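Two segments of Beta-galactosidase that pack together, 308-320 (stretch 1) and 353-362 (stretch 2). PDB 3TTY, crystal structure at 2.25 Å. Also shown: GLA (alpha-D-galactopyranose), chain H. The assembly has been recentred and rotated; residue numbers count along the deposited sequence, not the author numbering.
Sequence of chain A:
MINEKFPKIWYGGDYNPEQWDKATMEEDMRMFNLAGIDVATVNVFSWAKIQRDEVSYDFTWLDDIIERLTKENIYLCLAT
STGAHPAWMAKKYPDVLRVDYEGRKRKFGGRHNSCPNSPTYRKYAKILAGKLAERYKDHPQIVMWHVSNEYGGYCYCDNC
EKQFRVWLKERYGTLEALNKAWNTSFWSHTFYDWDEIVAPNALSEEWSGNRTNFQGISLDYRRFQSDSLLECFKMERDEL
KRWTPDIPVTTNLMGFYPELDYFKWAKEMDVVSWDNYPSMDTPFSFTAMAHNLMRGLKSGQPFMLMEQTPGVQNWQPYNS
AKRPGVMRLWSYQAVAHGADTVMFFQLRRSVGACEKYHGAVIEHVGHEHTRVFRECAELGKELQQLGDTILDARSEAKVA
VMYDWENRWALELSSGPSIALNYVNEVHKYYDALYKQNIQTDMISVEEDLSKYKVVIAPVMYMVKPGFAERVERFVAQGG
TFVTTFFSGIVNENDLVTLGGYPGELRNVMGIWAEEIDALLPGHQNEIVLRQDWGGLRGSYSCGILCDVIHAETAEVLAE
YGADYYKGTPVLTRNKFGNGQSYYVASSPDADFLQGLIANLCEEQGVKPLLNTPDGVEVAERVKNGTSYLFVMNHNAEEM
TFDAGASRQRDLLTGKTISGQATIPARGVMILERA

Stretch 1 308-320: QTPGVQNWQPYNS
Stretch 2 353-362: ACEKYHGAVI

The two stretches, 308-320 and 353-362, pack as irregular loops, with no regular helix or strand in either and a total buried surface of 547 Å². Their chains run in opposite senses where they touch: P310 lies beside A360 (CA to CA 5.7 Å), V312 beside G359 (CA to CA 4.9 Å) and N314 beside H358 (CA to CA 4.7 Å). Each loop contains a type I turn, Q313 to Q316 in one and E355 to H358 in the other. The second is closed by a short bond from H358 N to E355 O (2.7 Å), the first by a weak one from Q316 N to Q313 O (3.3 Å).

Two hydrogen bonds cross between the stretches. In the backbone, G359 N donates to V312 O at 3.1 Å and 156°, with V312 at phi/psi -92/165 and G359 at -63/155. From the side chains, W315 NE1 donates to E355 OE1 at 2.9 Å and 161°. Both side chains leave the backbone sideways and approach at their ends: W315 has chi1 -60° (m) and chi2 101°, while E355 is m at chi1 and t at chi2, extended enough to place its carboxylate at the indole edge.

Bonds within each stretch shape the surfaces that meet. T309, with chi1 t, points toward stretch 2; its OG1 accepts from G311 N (2.9 Å) and donates to V312 O (2.6 Å), the same carbonyl that receives G359 N. H358, at chi1 -162° (t) and chi2 -72°, fixes its ring by donating from ND1 to G359 O (2.9 Å). N319 ND2 donates to N314 O (3.1 Å, 171°), tying the end of stretch 1 back across its turn.

Close packing fills the remaining space. G359 suits a place without room for a side chain, because an ideal CB would lie 2.9 Å from T309 OG1, a clash, and 3.0 Å from V312 N. P310, with a C-gamma endo ring, sets CG 3.4 Å from A360 C and 4.3 Å from V361 CG2, a compact apolar contact. V312 (m) places CG2 3.5 Å from Y357 O. The H358 ring carries Q313 CA and V312 O over one face, and T309 CB approaches CE1 to 3.5 Å. N314, at chi1 61° (p) and chi2 -69°, points toward stretch 2, where OD1 meets the ring edge at H358 CD2 (3.1 Å) but is buried without a polar partner. C354, with chi1 77° (p), brings SG to 3.6 Å from W315 CZ2 in an oblique sulfur-aromatic contact.

A water lies 2.8 Å from N319 OD1 and 3.3 Å from Y357 O, in reach of both loops, the second contact being weak. The galactose joins them as well, as befits a beta-galactosidase: its O4 donates to E355 OE1 (2.5 Å), while its O6 accepts a weak bond from H358 NE2 (2.9 Å) and gives another weak one to Q313 OE1 (3.2 Å). E355 OE1 thus receives both the indole and the sugar.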

ATOM      1  N   GLN A 308      -4.478  24.125 -19.150  1.00 17.02           N
ATOM      2  CA  GLN A 308      -5.680  23.494 -18.632  1.00 18.48           C
ATOM      3  C   GLN A 308      -6.060  22.599 -19.808  1.00 20.52           C
ATOM      4  O   GLN A 308      -5.652  22.865 -20.943  1.00 20.50           O
ATOM      5  CB  GLN A 308      -6.795  24.520 -18.365  1.00 18.17           C
ATOM      6  CG  GLN A 308      -7.312  25.232 -19.622  1.00 19.24           C
ATOM      7  CD  GLN A 308      -8.468  26.201 -19.352  1.00 19.99           C
ATOM      8  OE1 GLN A 308      -8.993  26.279 -18.249  1.00 19.83           O
ATOM      9  NE2 GLN A 308      -8.860  26.939 -20.375  1.00 21.64           N
ATOM     10  N   THR A 309      -6.812  21.535 -19.579  1.00 18.91           N
ATOM     11  CA  THR A 309      -7.231  20.742 -20.727  1.00 19.49           C
ATOM     12  C   THR A 309      -8.496  21.338 -21.357  1.00 21.22           C
ATOM     13  O   THR A 309      -9.345  21.890 -20.650  1.00 20.77           O
ATOM     14  CB  THR A 309      -7.446  19.265 -20.368  1.00 20.96           C
ATOM     15  OG1 THR A 309      -8.052  18.599 -21.478  1.00 20.22           O
ATOM     16  CG2 THR A 309      -8.340  19.131 -19.156  1.00 20.04           C
ATOM     17  N   PRO A 310      -8.606  21.273 -22.693  1.00 21.22           N
ATOM     18  CA  PRO A 310      -9.881  21.659 -23.324  1.00 18.09           C
ATOM     19  C   PRO A 310     -10.988  20.617 -23.105  1.00 22.44           C
ATOM     20  O   PRO A 310     -12.162  20.924 -23.319  1.00 22.64           O
ATOM     21  CB  PRO A 310      -9.523  21.787 -24.818  1.00 19.15           C
ATOM     22  CG  PRO A 310      -8.234  21.072 -24.987  1.00 21.38           C
ATOM     23  CD  PRO A 310      -7.509  21.129 -23.670  1.00 18.81           C
ATOM     24  N   GLY A 311     -10.620  19.407 -22.682  1.00 24.14           N
ATOM     25  CA  GLY A 311     -11.590  18.358 -22.400  1.00 23.05           C
ATOM     26  C   GLY A 311     -11.187  17.456 -21.237  1.00 23.39           C
ATOM     27  O   GLY A 311     -11.317  17.831 -20.069  1.00 21.67           O
ATOM     28  N   VAL A 312     -10.694  16.259 -21.554  1.00 22.58           N
ATOM     29  CA  VAL A 312     -10.254  15.315 -20.523  1.00 21.49           C
ATOM     30  C   VAL A 312      -8.760  15.441 -20.200  1.00 27.09           C
ATOM     31  O   VAL A 312      -8.003  16.061 -20.943  1.00 23.67           O
ATOM     32  CB  VAL A 312     -10.546  13.863 -20.934  1.00 19.84           C
ATOM     33  CG1 VAL A 312     -12.045  13.668 -21.145  1.00 24.77           C
ATOM     34  CG2 VAL A 312      -9.769  13.498 -22.186  1.00 17.62           C
ATOM     35  N   GLN A 313      -8.346  14.851 -19.084  1.00 22.94           N
ATOM     36  CA  GLN A 313      -6.934  14.751 -18.750  1.00 20.90           C
ATOM     37  C   GLN A 313      -6.609  13.288 -18.461  1.00 20.50           C
ATOM     38  O   GLN A 313      -7.237  12.653 -17.617  1.00 26.12           O
ATOM     39  CB  GLN A 313      -6.572  15.621 -17.538  1.00 24.26           C
ATOM     40  CG  GLN A 313      -5.070  15.530 -17.144  1.00 23.51           C
ATOM     41  CD  GLN A 313      -4.774  16.148 -15.775  1.00 24.40           C
ATOM     42  OE1 GLN A 313      -3.644  16.563 -15.493  1.00 28.84           O
ATOM     43  NE2 GLN A 313      -5.790  16.215 -14.926  1.00 22.36           N
ATOM     44  N   ASN A 314      -5.630  12.756 -19.177  1.00 22.05           N
ATOM     45  CA  ASN A 314      -5.304  11.350 -19.086  1.00 20.66           C
ATOM     46  C   ASN A 314      -4.837  10.956 -17.693  1.00 21.87           C
ATOM     47  O   ASN A 314      -5.072   9.831 -17.263  1.00 18.01           O
ATOM     48  CB  ASN A 314      -4.224  11.013 -20.092  1.00 20.32           C
ATOM     49  CG  ASN A 314      -2.954  11.788 -19.839  1.00 23.39           C
ATOM     50  OD1 ASN A 314      -2.913  13.004 -20.026  1.00 22.99           O
ATOM     51  ND2 ASN A 314      -1.904  11.089 -19.425  1.00 22.02           N
ATOM     52  N   TRP A 315      -4.188  11.889 -16.992  1.00 20.66           N
ATOM     53  CA  TRP A 315      -3.600  11.608 -15.680  1.00 20.49           C
ATOM     54  C   TRP A 315      -4.614  11.367 -14.563  1.00 19.72           C
ATOM     55  O   TRP A 315      -4.283  10.765 -13.559  1.00 22.66           O
ATOM     56  CB  TRP A 315      -2.612  12.711 -15.275  1.00 22.16           C
ATOM     57  CG  TRP A 315      -1.474  12.844 -16.254  1.00 22.71           C
ATOM     58  CD1 TRP A 315      -1.336  13.790 -17.241  1.00 20.16           C
ATOM     59  CD2 TRP A 315      -0.337  11.981 -16.367  1.00 23.72           C
ATOM     60  NE1 TRP A 315      -0.175  13.569 -17.951  1.00 18.90           N
ATOM     61  CE2 TRP A 315       0.459  12.470 -17.431  1.00 22.24           C
ATOM     62  CE3 TRP A 315       0.093  10.843 -15.669  1.00 26.11           C
ATOM     63  CZ2 TRP A 315       1.660  11.863 -17.805  1.00 23.61           C
ATOM     64  CZ3 TRP A 315       1.288  10.243 -16.043  1.00 21.95           C
ATOM     65  CH2 TRP A 315       2.055  10.753 -17.101  1.00 25.06           C
ATOM     66  N   GLN A 316      -5.847  11.823 -14.733  1.00 21.58           N
ATOM     67  CA  GLN A 316      -6.847  11.609 -13.695  1.00 22.08           C
ATOM     68  C   GLN A 316      -7.268  10.132 -13.664  1.00 23.47           C
ATOM     69  O   GLN A 316      -7.353   9.476 -14.696  1.00 20.05           O
ATOM     70  CB  GLN A 316      -8.048  12.548 -13.882  1.00 22.33           C
ATOM     71  CG  GLN A 316      -7.673  14.022 -13.823  1.00 22.55           C
ATOM     72  CD  GLN A 316      -8.808  14.971 -14.198  1.00 28.31           C
ATOM     73  OE1 GLN A 316      -8.589  16.179 -14.361  1.00 30.23           O
ATOM     74  NE2 GLN A 316     -10.018  14.440 -14.329  1.00 23.45           N
ATOM     75  N   PRO A 317      -7.515   9.605 -12.461  1.00 23.31           N
ATOM     76  CA  PRO A 317      -7.931   8.207 -12.303  1.00 20.96           C
ATOM     77  C   PRO A 317      -9.079   7.897 -13.250  1.00 22.06           C
ATOM     78  O   PRO A 317      -9.105   6.850 -13.901  1.00 19.20           O
ATOM     79  CB  PRO A 317      -8.429   8.149 -10.855  1.00 23.92           C
ATOM     80  CG  PRO A 317      -7.764   9.312 -10.160  1.00 23.50           C
ATOM     81  CD  PRO A 317      -7.524  10.362 -11.194  1.00 18.20           C
ATOM     82  N   TYR A 318     -10.031   8.823 -13.312  1.00 22.21           N
ATOM     83  CA  TYR A 318     -11.179   8.696 -14.203  1.00 24.53           C
ATOM     84  C   TYR A 318     -11.205   9.870 -15.173  1.00 23.41           C
ATOM     85  O   TYR A 318     -11.482  10.999 -14.767  1.00 25.85           O
ATOM     86  CB  TYR A 318     -12.467   8.600 -13.385  1.00 21.90           C
ATOM     87  CG  TYR A 318     -12.331   7.556 -12.315  1.00 24.43           C
ATOM     88  CD1 TYR A 318     -12.548   6.218 -12.605  1.00 22.59           C
ATOM     89  CD2 TYR A 318     -11.917   7.894 -11.026  1.00 27.62           C
ATOM     90  CE1 TYR A 318     -12.389   5.244 -11.642  1.00 25.73           C
ATOM     91  CE2 TYR A 318     -11.756   6.915 -10.039  1.00 25.83           C
ATOM     92  CZ  TYR A 318     -11.995   5.592 -10.358  1.00 26.06           C
ATOM     93  OH  TYR A 318     -11.851   4.599  -9.408  1.00 26.65           O
ATOM     94  N   ASN A 319     -10.866   9.604 -16.439  1.00 20.56           N
ATOM     95  CA  ASN A 319     -10.861  10.637 -17.474  1.00 19.59           C
ATOM     96  C   ASN A 319     -12.281  11.062 -17.794  1.00 21.72           C
ATOM     97  O   ASN A 319     -12.826  10.671 -18.825  1.00 26.53           O
ATOM     98  CB  ASN A 319     -10.221  10.140 -18.777  1.00 19.17           C
ATOM     99  CG  ASN A 319      -8.713   9.927 -18.674  1.00 26.89           C
ATOM    100  OD1 ASN A 319      -8.053   9.689 -19.698  1.00 22.43           O
ATOM    101  ND2 ASN A 319      -8.161   9.991 -17.449  1.00 20.26           N
ATOM    102  N   SER A 320     -12.887  11.846 -16.917  1.00 19.62           N
ATOM    103  CA  SER A 320     -14.234  12.337 -17.154  1.00 21.76           C
ATOM    104  C   SER A 320     -14.204  13.579 -18.043  1.00 20.85           C
ATOM    105  O   SER A 320     -13.312  14.427 -17.934  1.00 25.53           O
ATOM    106  CB  SER A 320     -14.937  12.618 -15.817  1.00 27.12           C
ATOM    107  OG  SER A 320     -14.158  13.506 -15.023  1.00 28.34           O
ATOM    108  N   ALA A 353       2.502   7.585 -27.209  1.00 18.27           N
ATOM    109  CA  ALA A 353       2.901   7.429 -25.783  1.00 17.28           C
ATOM    110  C   ALA A 353       1.838   7.921 -24.758  1.00 19.21           C
ATOM    111  O   ALA A 353       0.637   7.941 -25.060  1.00 18.60           O
ATOM    112  CB  ALA A 353       4.268   8.121 -25.512  1.00 14.85           C
ATOM    113  N   CYS A 354       2.275   8.354 -23.569  1.00 16.08           N
ATOM    114  CA  CYS A 354       1.358   8.442 -22.401  1.00 16.52           C
ATOM    115  C   CYS A 354       0.268   9.517 -22.418  1.00 16.74           C
ATOM    116  O   CYS A 354      -0.698   9.434 -21.656  1.00 16.06           O
ATOM    117  CB  CYS A 354       2.118   8.463 -21.052  1.00 14.46           C
ATOM    118  SG  CYS A 354       2.893  10.052 -20.604  1.00 19.02           S
ATOM    119  N   GLU A 355       0.400  10.521 -23.273  1.00 16.39           N
ATOM    120  CA  GLU A 355      -0.605  11.580 -23.285  1.00 16.02           C
ATOM    121  C   GLU A 355      -1.596  11.545 -24.468  1.00 16.90           C
ATOM    122  O   GLU A 355      -2.403  12.450 -24.637  1.00 17.57           O
ATOM    123  CB  GLU A 355       0.060  12.958 -23.073  1.00 18.76           C
ATOM    124  CG  GLU A 355       0.624  13.084 -21.634  1.00 17.87           C
ATOM    125  CD  GLU A 355       1.221  14.452 -21.298  1.00 20.65           C
ATOM    126  OE1 GLU A 355       1.254  14.805 -20.092  1.00 20.52           O
ATOM    127  OE2 GLU A 355       1.679  15.161 -22.222  1.00 16.71           O
ATOM    128  N   LYS A 356      -1.575  10.474 -25.255  1.00 18.25           N
ATOM    129  CA  LYS A 356      -2.460  10.412 -26.418  1.00 15.26           C
ATOM    130  C   LYS A 356      -3.952  10.518 -26.072  1.00 18.97           C
ATOM    131  O   LYS A 356      -4.760  10.824 -26.952  1.00 17.21           O
ATOM    132  CB  LYS A 356      -2.191   9.159 -27.238  1.00 17.52           C
ATOM    133  CG  LYS A 356      -2.360   7.852 -26.462  1.00 22.55           C
ATOM    134  CD  LYS A 356      -1.763   6.694 -27.256  1.00 16.70           C
ATOM    135  CE  LYS A 356      -1.946   5.374 -26.536  1.00 16.38           C
ATOM    136  NZ  LYS A 356      -0.863   5.111 -25.566  1.00 20.34           N
ATOM    137  N   TYR A 357      -4.320  10.255 -24.811  1.00 18.10           N
ATOM    138  CA  TYR A 357      -5.716  10.378 -24.377  1.00 16.41           C
ATOM    139  C   TYR A 357      -5.882  11.596 -23.491  1.00 20.99           C
ATOM    140  O   TYR A 357      -6.863  11.723 -22.765  1.00 25.62           O
ATOM    141  CB  TYR A 357      -6.252   9.081 -23.724  1.00 17.44           C
ATOM    142  CG  TYR A 357      -6.008   7.941 -24.648  1.00 20.47           C
ATOM    143  CD1 TYR A 357      -6.272   8.083 -26.003  1.00 18.84           C
ATOM    144  CD2 TYR A 357      -5.415   6.767 -24.213  1.00 18.69           C
ATOM    145  CE1 TYR A 357      -5.993   7.080 -26.888  1.00 18.63           C
ATOM    146  CE2 TYR A 357      -5.138   5.754 -25.098  1.00 17.68           C
ATOM    147  CZ  TYR A 357      -5.429   5.917 -26.440  1.00 17.00           C
ATOM    148  OH  TYR A 357      -5.141   4.921 -27.351  1.00 19.12           O
ATOM    149  N   HIS A 358      -4.904  12.493 -23.563  1.00 20.29           N
ATOM    150  CA  HIS A 358      -5.099  13.860 -23.092  1.00 22.26           C
ATOM    151  C   HIS A 358      -5.869  14.656 -24.157  1.00 18.41           C
ATOM    152  O   HIS A 358      -5.601  14.539 -25.360  1.00 16.97           O
ATOM    153  CB  HIS A 358      -3.761  14.544 -22.772  1.00 21.41           C
ATOM    154  CG  HIS A 358      -3.898  15.753 -21.892  1.00 22.50           C
ATOM    155  ND1 HIS A 358      -4.431  16.945 -22.339  1.00 21.44           N
ATOM    156  CD2 HIS A 358      -3.581  15.950 -20.589  1.00 20.44           C
ATOM    157  CE1 HIS A 358      -4.436  17.823 -21.349  1.00 21.90           C
ATOM    158  NE2 HIS A 358      -3.930  17.243 -20.276  1.00 21.73           N
ATOM    159  N   GLY A 359      -6.831  15.450 -23.703  1.00 19.14           N
ATOM    160  CA  GLY A 359      -7.623  16.297 -24.579  1.00 18.53           C
ATOM    161  C   GLY A 359      -6.810  17.361 -25.295  1.00 22.12           C
ATOM    162  O   GLY A 359      -5.736  17.774 -24.833  1.00 21.35           O
ATOM    163  N   ALA A 360      -7.324  17.801 -26.439  1.00 20.69           N
ATOM    164  CA  ALA A 360      -6.706  18.881 -27.199  1.00 19.44           C
ATOM    165  C   ALA A 360      -7.787  19.612 -27.981  1.00 20.16           C
ATOM    166  O   ALA A 360      -8.910  19.127 -28.102  1.00 19.29           O
ATOM    167  CB  ALA A 360      -5.644  18.341 -28.138  1.00 15.50           C
ATOM    168  N   VAL A 361      -7.454  20.785 -28.505  1.00 21.06           N
ATOM    169  CA  VAL A 361      -8.395  21.523 -29.336  1.00 22.23           C
ATOM    170  C   VAL A 361      -8.703  20.743 -30.617  1.00 22.68           C
ATOM    171  O   VAL A 361      -9.863  20.570 -30.980  1.00 22.62           O
ATOM    172  CB  VAL A 361      -7.860  22.904 -29.666  1.00 23.80           C
ATOM    173  CG1 VAL A 361      -8.762  23.594 -30.681  1.00 22.10           C
ATOM    174  CG2 VAL A 361      -7.738  23.720 -28.373  1.00 23.87           C
ATOM    175  N   ILE A 362      -7.658  20.256 -31.281  1.00 20.41           N
ATOM    176  CA  ILE A 362      -7.808  19.362 -32.426  1.00 19.70           C
ATOM    177  C   ILE A 362      -7.452  17.928 -32.012  1.00 21.53           C
ATOM    178  O   ILE A 362      -6.356  17.666 -31.495  1.00 16.49           O
ATOM    179  CB  ILE A 362      -6.885  19.768 -33.576  1.00 17.43           C
ATOM    180  CG1 ILE A 362      -7.148  21.218 -33.985  1.00 20.94           C
ATOM    181  CG2 ILE A 362      -7.046  18.804 -34.753  1.00 19.19           C
ATOM    182  CD1 ILE A 362      -6.069  21.774 -34.894  1.00 23.82           C
TER
HETATM  183  C1  GLA H 677       1.440  19.420 -17.159  1.00 24.02           C
HETATM  184  C2  GLA H 677       2.585  19.561 -18.192  1.00 19.21           C
HETATM  185  C3  GLA H 677       2.108  19.395 -19.645  1.00 19.40           C
HETATM  186  C4  GLA H 677       1.249  18.141 -19.711  1.00 19.50           C
HETATM  187  C5  GLA H 677       0.131  18.233 -18.667  1.00 21.87           C
HETATM  188  C6  GLA H 677      -0.764  16.995 -18.807  1.00 18.83           C
HETATM  189  O1  GLA H 677       0.496  20.506 -17.126  1.00 25.40           O
HETATM  190  O2  GLA H 677       3.219  20.823 -18.057  1.00 19.74           O
HETATM  191  O3  GLA H 677       3.209  19.243 -20.558  1.00 16.09           O
HETATM  192  O4  GLA H 677       2.105  17.051 -19.394  1.00 18.67           O
HETATM  193  O5  GLA H 677       0.709  18.218 -17.358  1.00 21.74           O
HETATM  194  O6  GLA H 677      -2.015  17.215 -18.140  1.00 19.98           O
HETATM  195  O   HOH W   1      -9.503   9.774 -22.100  1.00 21.28           O